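Local coordinates for lactate racemase (Thermoanaerobacterium thermosaccharolyticum, PDB 2YJG), which interconverts the D- and L-isomers of lactate with the help of a nickel pincer cofactor derived from nicotinic acid mononucleotide, at residues A[81-86]-A[166-171]; A[177-182]-A[261-266]; A[327-332]-A[381-386]; A[333-338]-A[342-347]. All blocks are in the same frame, centred on the assembly; numbering follows the deposited sequence.

In the fold
The four contacts fall into two pairs. Contact 1 and segment 177-182 of contact 2 lie in the N-terminal domain, and helix 257-270 packs against them. Strand 164-170 of the mixed sheet carries contact 1; the two contacts, centres about 15 Å apart, meet where S180 OG bonds F170 O and I171 packs on helix 257-270. Contacts 3 and 4 belong to the C-terminal domain, centres about 12 Å apart, joined through helix 326-333, with K333 bridged to D386; along the chain, contact 4 falls between the two segments of contact 3. The centres of contacts 1 and 3 are about 38 Å apart. The F179 side chain of contact 2 lies near H174, a predicted proton donor/acceptor.

Contact 1 (A[81-86]-A[166-171]); sequences ITLPLL and VAEGFI
A buried helix-on-sheet contact joins T82, L83 and L86 to E168, in the N-terminal domain, where helix 79-91 lies against the mixed sheet of an alpha/beta fold. Strand 164-170 lies inside that sheet, and the helix segment runs nearly antiparallel to it, at 155°, with the axes 10.0 Å apart. The contact converges on one acidic side chain. E168 CG sits between its backbone N and carbonyl carbon (chi1 66°), and the extended remainder of the chain reaches across to the helix. L86 closes on its stem, CD1 lying 3.9 Å from E168 CB, while the L83 side chain crosses that of E168 at about a right angle and puts CG 3.5 Å from E168 OE2. The acid is therefore buried beside leucine methyls, and its oxygens are satisfied by hydroxyls: OE2 is bonded to T70 OG1 and S79 OG. Holding both oxygens this way should fix the rotation of the carboxylate. The predicted cofactor-binding R75 lies about 9 Å from E168, side chain to side chain. On the other oxygen, T82 OG1 donates a very short hydrogen bond of 2.5 Å to E168 OE1.

Contact 2 (A[177-182]-A[261-266]); sequences AGFSGG and KGCEFV. With SO4 (sulfate ion), chain E.
A cysteine sulfur lies over the face of a phenylalanine ring: C263, on helix 257-270, covers F179 with both its CB and its SG, a Cys sulfur-aromatic contact with a CH-pi contact beside it. CB stands almost exactly above the ring centre, 3.8 Å from the centroid and 4° off the normal. SG, equally far from the centroid, lies 29° off the normal, toward the root of the ring, and comes within 3.4 Å of F179 CG. The thiol's torsion, with SG anti to the carbonyl carbon (chi1 -70°), turns it back along the ring toward F179 CB. V266, one helical turn on, meets the same ring at its edge, its CG1 in the ring plane and 3.9 Å from F179 CE2. With an alanine at position F179, C263 and V266 would probably lose their aromatic partner, and a gap would open between helix 257-270 and strand 178-179. Just beyond F179 the chain becomes glycine-rich, and G181 N gives a nearly straight hydrogen bond of 3.0 Å to O4 of a sulfate, probably from the crystallisation liquor, which R75 also binds. The F179 side chain lies about 6 Å from that of H174, a predicted proton donor/acceptor. Strand 178-179 pairs antiparallel with strand 173-174, L215 also touches F179, and I171, which follows F170, packs against C263 and V266 of helix 257-270.

Contact 3 (A[327-332]-A[381-386]); sequences GFYRWF and YEYVKD
Y329 presents its ring face to Y383, whose edge points at it in a T-shaped (edge-to-face) pair, the centroids 5.2 Å apart and the planes at 73°. The closest carbons are Y329 CZ and Y383 CD1, at 3.7 Å, so the overlap falls at the hydroxyl end of Y329, and Y329 OH itself lies in the plane of the Y383 ring at its edge. Y329 reaches across to the other helix on a first torsion that sets CG opposite the backbone N (chi1 172°), and there its hydroxyl donates a 2.6 Å hydrogen bond to D386 OD2. That oxygen accepts through its anti lone pair, the ring and carboxylate planes being only moderately inclined to each other. D386 CB also touches Y329 CE1, at 3.8 Å. One turn on, F332 brings its CB to 3.8 Å from D386 O. D386 OD2 has a second partner in the salt bridge from K333, a cation likely to stabilise the carboxylate's negative charge. The two helix segments run at 54° to each other, 10.1 Å between axes. H323 stacks on Y329 and also meets the Y383 ring, while F332 packs on helix 357-369 and Y383 on helix 293-305, placing the contact among the helices of the C-terminal domain.

Contact 4 (A[333-338]-A[342-347]); sequences KESKDP and MNKILS
The backbone of P338 opens the first turn of helix 338-346, its carbonyl O accepting a 3.0 Å hydrogen bond from M342 N with an N-H...O angle of 166°. D337, just ahead, is the N-cap, its OD1 bonded to D340 N. Before it, the chain leaves helix 326-333 at E334 and crosses through S335 and K336, so the contact sits at a short loop linking two consecutive helices and closed by side chains. Chief among these is K344, which is fully extended beyond CG and reaches across to the loop, where its NZ gives a 2.7 Å hydrogen bond to S335 OG. K344 CD and CE also lie against the hydroxyl, both 3.5 Å from S335 OG. E334 O lies 3.2 Å from K344 NZ. S335 OG is also bonded to W331 O, which ties the serine back to the helix it has just left. A long, weak ion pair links K344 to D340. Replacing K344 with an alanine would probably leave S335 OG without its ammonium partner and the loop less firmly tied to the second helix. At the far end of the segment, S347 OG bonds K344 O at 2.7 Å. W331 of helix 326-333 packs against K344 and I345, while P338, M342 and I345 rest on helix 357-369 and L346 touches helix 202-206.

Contact 1 (A[81-86]-A[166-171])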
loop_
_atom_site.group_PDB
_atom_site.type_symbol
_atom_site.label_atom_id
_atom_site.label_comp_id
_atom_site.label_asym_id
_atom_site.label_seq_id
_atom_site.Cartn_x
_atom_site.Cartn_y
_atom_site.Cartn_z
ATOM N N ILE A 81 -4.016 -2.188 15.521
ATOM C CA ILE A 81 -5.022 -2.402 16.531
ATOM C C ILE A 81 -5.842 -1.126 16.733
ATOM O O ILE A 81 -7.081 -1.142 16.719
ATOM C CB ILE A 81 -4.402 -2.831 17.842
ATOM C CG1 ILE A 81 -3.776 -4.249 17.709
ATOM C CG2 ILE A 81 -5.493 -2.761 18.918
ATOM C CD1 ILE A 81 -2.833 -4.644 18.855
ATOM N N THR A 82 -5.152 -0.006 16.853
ATOM C CA THR A 82 -5.791 1.234 17.285
ATOM C C THR A 82 -6.588 1.938 16.193
ATOM O O THR A 82 -7.685 2.400 16.457
ATOM C CB THR A 82 -4.748 2.219 17.839
ATOM O OG1 THR A 82 -3.730 2.410 16.861
ATOM C CG2 THR A 82 -4.141 1.704 19.167
ATOM N N LEU A 83 -6.063 1.993 14.968
ATOM C CA LEU A 83 -6.789 2.687 13.886
ATOM C C LEU A 83 -8.179 2.110 13.553
ATOM O O LEU A 83 -9.114 2.902 13.425
ATOM C CB LEU A 83 -5.917 2.809 12.658
ATOM C CG LEU A 83 -4.845 3.891 12.802
ATOM C CD1 LEU A 83 -3.902 3.851 11.589
ATOM C CD2 LEU A 83 -5.513 5.355 13.000
ATOM N N PRO A 84 -8.323 0.756 13.433
ATOM C CA PRO A 84 -9.681 0.269 13.175
ATOM C C PRO A 84 -10.675 0.625 14.272
ATOM O O PRO A 84 -11.888 0.795 14.006
ATOM C CB PRO A 84 -9.506 -1.235 13.113
ATOM C CG PRO A 84 -8.170 -1.447 12.579
ATOM C CD PRO A 84 -7.335 -0.333 13.239
ATOM N N LEU A 85 -10.205 0.668 15.506
ATOM C CA LEU A 85 -11.114 0.958 16.628
ATOM C C LEU A 85 -11.448 2.426 16.652
ATOM O O LEU A 85 -12.582 2.807 16.924
ATOM C CB LEU A 85 -10.491 0.511 17.947
ATOM C CG LEU A 85 -10.322 -0.991 18.133
ATOM C CD1 LEU A 85 -9.437 -1.258 19.339
ATOM C CD2 LEU A 85 -11.670 -1.634 18.237
ATOM N N LEU A 86 -10.491 3.277 16.271
ATOM C CA LEU A 86 -10.838 4.702 16.117
ATOM C C LEU A 86 -11.809 4.974 14.953
ATOM O O LEU A 86 -12.770 5.767 15.076
ATOM C CB LEU A 86 -9.558 5.513 15.882
ATOM C CG LEU A 86 -8.687 5.874 17.084
ATOM C CD1 LEU A 86 -7.308 6.333 16.559
ATOM C CD2 LEU A 86 -9.318 7.000 17.924
ATOM N N VAL A 166 -8.257 14.755 15.077
ATOM C CA VAL A 166 -8.007 13.740 16.074
ATOM C C VAL A 166 -6.530 13.299 15.964
ATOM O O VAL A 166 -5.940 13.375 14.882
ATOM C CB VAL A 166 -8.957 12.520 15.813
ATOM C CG1 VAL A 166 -8.616 11.363 16.655
ATOM C CG2 VAL A 166 -10.364 12.911 16.101
ATOM N N ALA A 167 -5.983 12.728 17.025
ATOM C CA ALA A 167 -4.636 12.090 16.923
ATOM C C ALA A 167 -4.538 10.852 17.771
ATOM O O ALA A 167 -5.190 10.758 18.834
ATOM C CB ALA A 167 -3.563 13.044 17.380
ATOM N N GLU A 168 -3.690 9.926 17.322
ATOM C CA GLU A 168 -3.312 8.820 18.123
ATOM C C GLU A 168 -1.813 8.867 18.357
ATOM O O GLU A 168 -1.063 9.599 17.694
ATOM C CB GLU A 168 -3.735 7.498 17.530
ATOM C CG GLU A 168 -3.067 7.108 16.223
ATOM C CD GLU A 168 -3.081 5.597 15.966
ATOM O OE1 GLU A 168 -3.734 4.861 16.744
ATOM O OE2 GLU A 168 -2.426 5.143 14.987
ATOM N N GLY A 169 -1.366 8.106 19.338
ATOM C CA GLY A 169 0.057 8.148 19.711
ATOM C C GLY A 169 0.353 7.185 20.844
ATOM O O GLY A 169 -0.508 6.386 21.234
ATOM N N PHE A 170 1.545 7.296 21.427
ATOM C CA PHE A 170 1.896 6.507 22.626
ATOM C C PHE A 170 2.694 7.391 23.601
ATOM O O PHE A 170 3.251 8.493 23.200
ATOM C CB PHE A 170 2.688 5.250 22.251
ATOM C CG PHE A 170 4.097 5.496 21.977
ATOM C CD1 PHE A 170 4.489 6.383 21.007
ATOM C CD2 PHE A 170 5.057 4.851 22.695
ATOM C CE1 PHE A 170 5.816 6.644 20.825
ATOM C CE2 PHE A 170 6.368 5.084 22.467
ATOM C CZ PHE A 170 6.732 5.983 21.541
ATOM N N ILE A 171 2.752 6.948 24.850
ATOM C CA ILE A 171 3.325 7.788 25.911
ATOM C C ILE A 171 4.487 7.074 26.579
ATOM O O ILE A 171 4.298 5.962 27.104
ATOM C CB ILE A 171 2.276 8.168 26.978
ATOM C CG1 ILE A 171 1.209 9.066 26.441
ATOM C CG2 ILE A 171 3.008 8.880 28.147
ATOM C CD1 ILE A 171 -0.053 9.186 27.316
#

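Contact 2 (A[177-182]-A[261-266])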
loop_
_atom_site.group_PDB
_atom_site.type_symbol
_atom_site.label_atom_id
_atom_site.label_comp_id
_atom_site.label_asym_id
_atom_site.label_seq_id
_atom_site.Cartn_x
_atom_site.Cartn_y
_atom_site.Cartn_z
ATOM N N ALA A 177 11.456 16.691 26.042
ATOM C CA ALA A 177 10.045 17.044 26.000
ATOM C C ALA A 177 9.232 16.464 27.162
ATOM O O ALA A 177 8.034 16.664 27.228
ATOM C CB ALA A 177 9.409 16.568 24.670
ATOM N N GLY A 178 9.887 15.731 28.060
ATOM C CA GLY A 178 9.234 15.191 29.264
ATOM C C GLY A 178 8.635 13.846 28.997
ATOM O O GLY A 178 9.040 12.825 29.587
ATOM N N PHE A 179 7.642 13.843 28.109
ATOM C CA PHE A 179 7.043 12.605 27.613
ATOM C C PHE A 179 6.747 12.727 26.138
ATOM O O PHE A 179 6.608 13.818 25.622
ATOM C CB PHE A 179 5.711 12.294 28.344
ATOM C CG PHE A 179 5.853 12.106 29.809
ATOM C CD1 PHE A 179 5.847 13.168 30.680
ATOM C CD2 PHE A 179 5.887 10.838 30.323
ATOM C CE1 PHE A 179 5.998 12.964 32.074
ATOM C CE2 PHE A 179 6.020 10.589 31.690
ATOM C CZ PHE A 179 6.069 11.670 32.590
ATOM N N SER A 180 6.597 11.581 25.483
ATOM C CA SER A 180 6.043 11.508 24.142
ATOM C C SER A 180 4.529 11.654 24.144
ATOM O O SER A 180 3.887 11.685 25.215
ATOM C CB SER A 180 6.479 10.178 23.495
ATOM O OG SER A 180 5.775 9.060 24.019
ATOM N N GLY A 181 3.958 11.758 22.951
ATOM C CA GLY A 181 2.496 11.741 22.748
ATOM C C GLY A 181 1.742 13.064 22.896
ATOM O O GLY A 181 2.326 14.140 22.885
ATOM N N GLY A 182 0.433 12.941 22.927
ATOM C CA GLY A 182 -0.499 14.066 23.035
ATOM C C GLY A 182 -0.148 15.080 21.962
ATOM O O GLY A 182 -0.009 14.713 20.765
ATOM N N LYS A 261 -3.186 12.216 32.153
ATOM C CA LYS A 261 -3.532 11.002 32.892
ATOM C C LYS A 261 -2.618 9.840 32.466
ATOM O O LYS A 261 -2.135 9.075 33.288
ATOM C CB LYS A 261 -5.034 10.673 32.709
ATOM C CG LYS A 261 -5.500 9.457 33.445
ATOM C CD LYS A 261 -5.299 9.533 34.995
ATOM C CE LYS A 261 -4.767 8.155 35.543
ATOM N NZ LYS A 261 -3.270 7.911 35.340
ATOM N N GLY A 262 -2.301 9.770 31.182
ATOM C CA GLY A 262 -1.329 8.787 30.714
ATOM C C GLY A 262 0.082 9.011 31.244
ATOM O O GLY A 262 0.791 8.056 31.646
ATOM N N CYS A 263 0.495 10.251 31.286
ATOM C CA CYS A 263 1.851 10.594 31.783
ATOM C C CYS A 263 1.932 10.305 33.253
ATOM O O CYS A 263 2.993 9.878 33.746
ATOM C CB CYS A 263 2.174 12.069 31.521
ATOM S SG CYS A 263 2.438 12.490 29.769
ATOM N N GLU A 264 0.827 10.532 33.976
ATOM C CA GLU A 264 0.828 10.210 35.391
ATOM C C GLU A 264 1.037 8.714 35.550
ATOM O O GLU A 264 1.769 8.303 36.407
ATOM C CB GLU A 264 -0.446 10.659 36.132
ATOM C CG GLU A 264 -0.590 12.159 36.209
ATOM C CD GLU A 264 -2.028 12.580 36.537
ATOM O OE1 GLU A 264 -2.938 11.722 36.612
ATOM O OE2 GLU A 264 -2.232 13.765 36.734
ATOM N N PHE A 265 0.385 7.906 34.743
ATOM C CA PHE A 265 0.537 6.470 34.802
ATOM C C PHE A 265 2.031 6.080 34.521
ATOM O O PHE A 265 2.655 5.313 35.263
ATOM C CB PHE A 265 -0.460 5.782 33.846
ATOM C CG PHE A 265 -0.309 4.286 33.787
ATOM C CD1 PHE A 265 -0.732 3.488 34.827
ATOM C CD2 PHE A 265 0.274 3.680 32.700
ATOM C CE1 PHE A 265 -0.538 2.124 34.773
ATOM C CE2 PHE A 265 0.425 2.295 32.653
ATOM C CZ PHE A 265 0.016 1.544 33.688
ATOM N N VAL A 266 2.579 6.620 33.452
ATOM C CA VAL A 266 3.950 6.349 33.051
ATOM C C VAL A 266 4.888 6.795 34.118
ATOM O O VAL A 266 5.814 6.041 34.395
ATOM C CB VAL A 266 4.279 6.886 31.639
ATOM C CG1 VAL A 266 5.724 6.690 31.289
ATOM C CG2 VAL A 266 3.406 6.172 30.589
HETATM S S SO4 E . 5.992 11.243 19.389
HETATM O O1 SO4 E . 4.815 11.907 18.829
HETATM O O2 SO4 E . 5.762 9.785 19.248
HETATM O O3 SO4 E . 7.288 11.588 18.740
HETATM O O4 SO4 E . 6.012 11.697 20.739
#

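Contact 3 (A[327-332]-A[381-386])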
loop_
_atom_site.group_PDB
_atom_site.type_symbol
_atom_site.label_atom_id
_atom_site.label_comp_id
_atom_site.label_asym_id
_atom_site.label_seq_id
_atom_site.Cartn_x
_atom_site.Cartn_y
_atom_site.Cartn_z
ATOM N N GLY A 327 26.478 15.752 11.691
ATOM C CA GLY A 327 26.509 17.083 12.359
ATOM C C GLY A 327 26.731 16.929 13.876
ATOM O O GLY A 327 27.599 17.566 14.470
ATOM N N PHE A 328 25.970 16.012 14.469
ATOM C CA PHE A 328 26.147 15.634 15.881
ATOM C C PHE A 328 27.589 15.346 16.145
ATOM O O PHE A 328 28.157 15.892 17.066
ATOM C CB PHE A 328 25.253 14.404 16.157
ATOM C CG PHE A 328 25.520 13.720 17.488
ATOM C CD1 PHE A 328 25.280 14.367 18.690
ATOM C CD2 PHE A 328 25.893 12.375 17.520
ATOM C CE1 PHE A 328 25.478 13.695 19.911
ATOM C CE2 PHE A 328 26.088 11.698 18.712
ATOM C CZ PHE A 328 25.897 12.351 19.917
ATOM N N TYR A 329 28.202 14.486 15.314
ATOM C CA TYR A 329 29.585 14.059 15.489
ATOM C C TYR A 329 30.597 15.221 15.343
ATOM O O TYR A 329 31.532 15.389 16.151
ATOM C CB TYR A 329 29.850 12.985 14.460
ATOM C CG TYR A 329 31.257 12.515 14.324
ATOM C CD1 TYR A 329 31.965 12.013 15.409
ATOM C CD2 TYR A 329 31.901 12.536 13.058
ATOM C CE1 TYR A 329 33.277 11.549 15.258
ATOM C CE2 TYR A 329 33.193 12.046 12.910
ATOM C CZ TYR A 329 33.875 11.534 14.008
ATOM O OH TYR A 329 35.169 11.075 13.850
ATOM N N ARG A 330 30.406 15.988 14.289
ATOM C CA ARG A 330 31.263 17.117 13.867
ATOM C C ARG A 330 31.314 18.231 14.920
ATOM O O ARG A 330 32.313 18.849 15.082
ATOM C CB ARG A 330 30.725 17.647 12.534
ATOM C CG ARG A 330 31.542 18.666 11.700
ATOM C CD ARG A 330 30.787 19.045 10.313
ATOM N NE ARG A 330 29.293 19.122 10.398
ATOM C CZ ARG A 330 28.435 19.096 9.359
ATOM N NH1 ARG A 330 28.879 19.022 8.090
ATOM N NH2 ARG A 330 27.104 19.138 9.587
ATOM N N TRP A 331 30.262 18.426 15.688
ATOM C CA TRP A 331 30.318 19.385 16.780
ATOM C C TRP A 331 31.483 19.081 17.684
ATOM O O TRP A 331 32.183 19.981 18.012
ATOM C CB TRP A 331 29.014 19.418 17.600
ATOM C CG TRP A 331 27.928 20.221 16.981
ATOM C CD1 TRP A 331 26.721 19.772 16.555
ATOM C CD2 TRP A 331 27.902 21.649 16.819
ATOM N NE1 TRP A 331 25.976 20.826 16.085
ATOM C CE2 TRP A 331 26.668 21.991 16.283
ATOM C CE3 TRP A 331 28.833 22.666 17.086
ATOM C CZ2 TRP A 331 26.356 23.312 15.906
ATOM C CZ3 TRP A 331 28.502 23.994 16.735
ATOM C CH2 TRP A 331 27.275 24.295 16.237
ATOM N N PHE A 332 31.704 17.795 18.007
ATOM C CA PHE A 332 32.768 17.368 18.893
ATOM C C PHE A 332 34.094 17.259 18.148
ATOM O O PHE A 332 35.143 17.707 18.634
ATOM C CB PHE A 332 32.406 16.048 19.526
ATOM C CG PHE A 332 31.220 16.176 20.430
ATOM C CD1 PHE A 332 29.934 16.093 19.905
ATOM C CD2 PHE A 332 31.380 16.494 21.730
ATOM C CE1 PHE A 332 28.838 16.264 20.683
ATOM C CE2 PHE A 332 30.250 16.700 22.558
ATOM C CZ PHE A 332 29.010 16.599 22.038
ATOM N N TYR A 381 35.167 2.879 18.342
ATOM C CA TYR A 381 36.068 3.373 19.351
ATOM C C TYR A 381 36.614 4.725 18.989
ATOM O O TYR A 381 36.768 5.580 19.865
ATOM C CB TYR A 381 37.213 2.404 19.633
ATOM C CG TYR A 381 36.859 1.046 20.243
ATOM C CD1 TYR A 381 35.662 0.818 20.973
ATOM C CD2 TYR A 381 37.791 -0.011 20.186
ATOM C CE1 TYR A 381 35.364 -0.446 21.545
ATOM C CE2 TYR A 381 37.511 -1.274 20.755
ATOM C CZ TYR A 381 36.293 -1.509 21.441
ATOM O OH TYR A 381 36.035 -2.808 22.041
ATOM N N GLU A 382 36.933 4.926 17.712
ATOM C CA GLU A 382 37.532 6.213 17.323
ATOM C C GLU A 382 36.515 7.321 17.436
ATOM O O GLU A 382 36.826 8.415 17.901
ATOM C CB GLU A 382 38.122 6.108 15.922
ATOM C CG GLU A 382 39.291 5.136 15.878
ATOM C CD GLU A 382 40.456 5.450 16.876
ATOM O OE1 GLU A 382 40.840 6.643 17.111
ATOM O OE2 GLU A 382 41.015 4.464 17.413
ATOM N N TYR A 383 35.258 7.021 17.112
ATOM C CA TYR A 383 34.210 8.038 17.267
ATOM C C TYR A 383 34.086 8.455 18.736
ATOM O O TYR A 383 33.953 9.643 19.098
ATOM C CB TYR A 383 32.841 7.537 16.821
ATOM C CG TYR A 383 32.675 7.184 15.361
ATOM C CD1 TYR A 383 33.305 7.901 14.364
ATOM C CD2 TYR A 383 31.832 6.147 14.998
ATOM C CE1 TYR A 383 33.102 7.586 13.037
ATOM C CE2 TYR A 383 31.617 5.818 13.685
ATOM C CZ TYR A 383 32.274 6.535 12.701
ATOM O OH TYR A 383 32.051 6.197 11.390
ATOM N N VAL A 384 34.054 7.455 19.598
ATOM C CA VAL A 384 33.858 7.704 21.009
ATOM C C VAL A 384 34.998 8.599 21.541
ATOM O O VAL A 384 34.748 9.580 22.293
ATOM C CB VAL A 384 33.810 6.361 21.804
ATOM C CG1 VAL A 384 33.871 6.648 23.312
ATOM C CG2 VAL A 384 32.580 5.545 21.414
ATOM N N LYS A 385 36.243 8.291 21.136
ATOM C CA LYS A 385 37.410 9.121 21.506
ATOM C C LYS A 385 37.321 10.560 20.966
ATOM O O LYS A 385 37.637 11.551 21.656
ATOM C CB LYS A 385 38.705 8.474 20.994
ATOM C CG LYS A 385 39.167 7.271 21.732
ATOM C CD LYS A 385 40.482 6.735 21.152
ATOM C CE LYS A 385 40.668 5.253 21.301
ATOM N NZ LYS A 385 41.456 4.679 20.135
ATOM N N ASP A 386 36.847 10.666 19.742
ATOM C CA ASP A 386 36.686 11.935 19.065
ATOM C C ASP A 386 35.603 12.780 19.751
ATOM O O ASP A 386 35.593 13.988 19.628
ATOM C CB ASP A 386 36.278 11.715 17.604
ATOM C CG ASP A 386 37.440 11.292 16.696
ATOM O OD1 ASP A 386 38.574 11.231 17.143
ATOM O OD2 ASP A 386 37.159 11.034 15.519
#

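Contact 4 (A[333-338]-A[342-347])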
loop_
_atom_site.group_PDB
_atom_site.type_symbol
_atom_site.label_atom_id
_atom_site.label_comp_id
_atom_site.label_asym_id
_atom_site.label_seq_id
_atom_site.Cartn_x
_atom_site.Cartn_y
_atom_site.Cartn_z
ATOM N N LYS A 333 34.009 16.728 16.943
ATOM C CA LYS A 333 35.243 16.473 16.173
ATOM C C LYS A 333 35.965 17.786 15.901
ATOM O O LYS A 333 37.216 17.819 15.954
ATOM C CB LYS A 333 34.912 15.772 14.879
ATOM C CG LYS A 333 36.115 15.549 13.993
ATOM C CD LYS A 333 36.745 14.212 14.158
ATOM C CE LYS A 333 37.728 13.986 12.954
ATOM N NZ LYS A 333 38.144 12.573 12.842
ATOM N N GLU A 334 35.184 18.842 15.670
ATOM C CA GLU A 334 35.677 20.199 15.351
ATOM C C GLU A 334 35.883 21.164 16.570
ATOM O O GLU A 334 36.206 22.329 16.376
ATOM C CB GLU A 334 34.697 20.872 14.393
ATOM C CG GLU A 334 34.412 20.086 13.078
ATOM C CD GLU A 334 35.576 20.156 12.112
ATOM O OE1 GLU A 334 36.191 21.253 12.032
ATOM O OE2 GLU A 334 35.891 19.144 11.436
ATOM N N SER A 335 35.738 20.693 17.810
ATOM C CA SER A 335 35.847 21.586 18.952
ATOM C C SER A 335 36.937 21.149 19.907
ATOM O O SER A 335 37.459 20.028 19.809
ATOM C CB SER A 335 34.483 21.705 19.716
ATOM O OG SER A 335 33.481 22.212 18.859
ATOM N N LYS A 336 37.260 22.015 20.854
ATOM C CA LYS A 336 38.387 21.747 21.789
ATOM C C LYS A 336 38.062 20.792 22.919
ATOM O O LYS A 336 38.942 20.094 23.447
ATOM C CB LYS A 336 38.865 23.045 22.430
ATOM C CG LYS A 336 39.455 24.085 21.455
ATOM C CD LYS A 336 40.049 25.337 22.145
ATOM C CE LYS A 336 39.004 26.181 22.902
ATOM N NZ LYS A 336 39.519 27.499 23.424
ATOM N N ASP A 337 36.833 20.868 23.399
ATOM C CA ASP A 337 36.390 20.100 24.549
ATOM C C ASP A 337 34.906 20.309 24.650
ATOM O O ASP A 337 34.341 21.098 23.884
ATOM C CB ASP A 337 37.098 20.538 25.844
ATOM C CG ASP A 337 37.008 22.032 26.128
ATOM O OD1 ASP A 337 36.012 22.716 25.776
ATOM O OD2 ASP A 337 37.957 22.516 26.804
ATOM N N PRO A 338 34.255 19.619 25.588
ATOM C CA PRO A 338 32.806 19.797 25.643
ATOM C C PRO A 338 32.302 21.227 25.953
ATOM O O PRO A 338 31.197 21.583 25.475
ATOM C CB PRO A 338 32.365 18.805 26.721
ATOM C CG PRO A 338 33.520 17.768 26.785
ATOM C CD PRO A 338 34.749 18.450 26.336
ATOM N N MET A 342 29.432 23.392 23.905
ATOM C CA MET A 342 28.349 24.071 24.519
ATOM C C MET A 342 28.340 25.561 24.161
ATOM O O MET A 342 27.325 26.115 23.781
ATOM C CB MET A 342 28.431 23.887 26.003
ATOM C CG MET A 342 27.359 24.492 26.825
ATOM S SD MET A 342 25.690 23.969 26.454
ATOM C CE MET A 342 25.718 22.337 27.358
ATOM N N ASN A 343 29.497 26.195 24.236
ATOM C CA ASN A 343 29.566 27.626 24.004
ATOM C C ASN A 343 29.134 27.980 22.563
ATOM O O ASN A 343 28.376 28.940 22.367
ATOM C CB ASN A 343 30.977 28.120 24.214
ATOM C CG ASN A 343 31.404 28.077 25.654
ATOM O OD1 ASN A 343 30.560 28.063 26.573
ATOM N ND2 ASN A 343 32.709 28.113 25.878
ATOM N N LYS A 344 29.593 27.193 21.633
ATOM C CA LYS A 344 29.184 27.312 20.231
ATOM C C LYS A 344 27.715 27.141 20.068
ATOM O O LYS A 344 27.082 27.941 19.386
ATOM C CB LYS A 344 29.927 26.327 19.344
ATOM C CG LYS A 344 31.455 26.523 19.277
ATOM C CD LYS A 344 32.109 25.429 18.472
ATOM C CE LYS A 344 33.618 25.643 18.306
ATOM N NZ LYS A 344 34.169 24.490 17.537
ATOM N N ILE A 345 27.133 26.089 20.656
ATOM C CA ILE A 345 25.728 25.865 20.440
ATOM C C ILE A 345 24.816 26.933 21.116
ATOM O O ILE A 345 23.775 27.358 20.570
ATOM C CB ILE A 345 25.327 24.410 20.784
ATOM C CG1 ILE A 345 25.992 23.452 19.782
ATOM C CG2 ILE A 345 23.801 24.313 20.680
ATOM C CD1 ILE A 345 25.939 21.896 20.179
ATOM N N LEU A 346 25.185 27.344 22.309
ATOM C CA LEU A 346 24.447 28.370 22.997
ATOM C C LEU A 346 24.514 29.710 22.262
ATOM O O LEU A 346 23.655 30.543 22.501
ATOM C CB LEU A 346 24.990 28.601 24.411
ATOM C CG LEU A 346 24.670 27.496 25.425
ATOM C CD1 LEU A 346 25.268 27.812 26.793
ATOM C CD2 LEU A 346 23.193 27.325 25.484
ATOM N N SER A 347 25.527 29.913 21.408
ATOM C CA SER A 347 25.605 31.152 20.598
ATOM C C SER A 347 24.541 31.167 19.483
ATOM O O SER A 347 24.386 32.173 18.813
ATOM C CB SER A 347 26.998 31.342 20.002
ATOM O OG SER A 347 27.190 30.556 18.849
#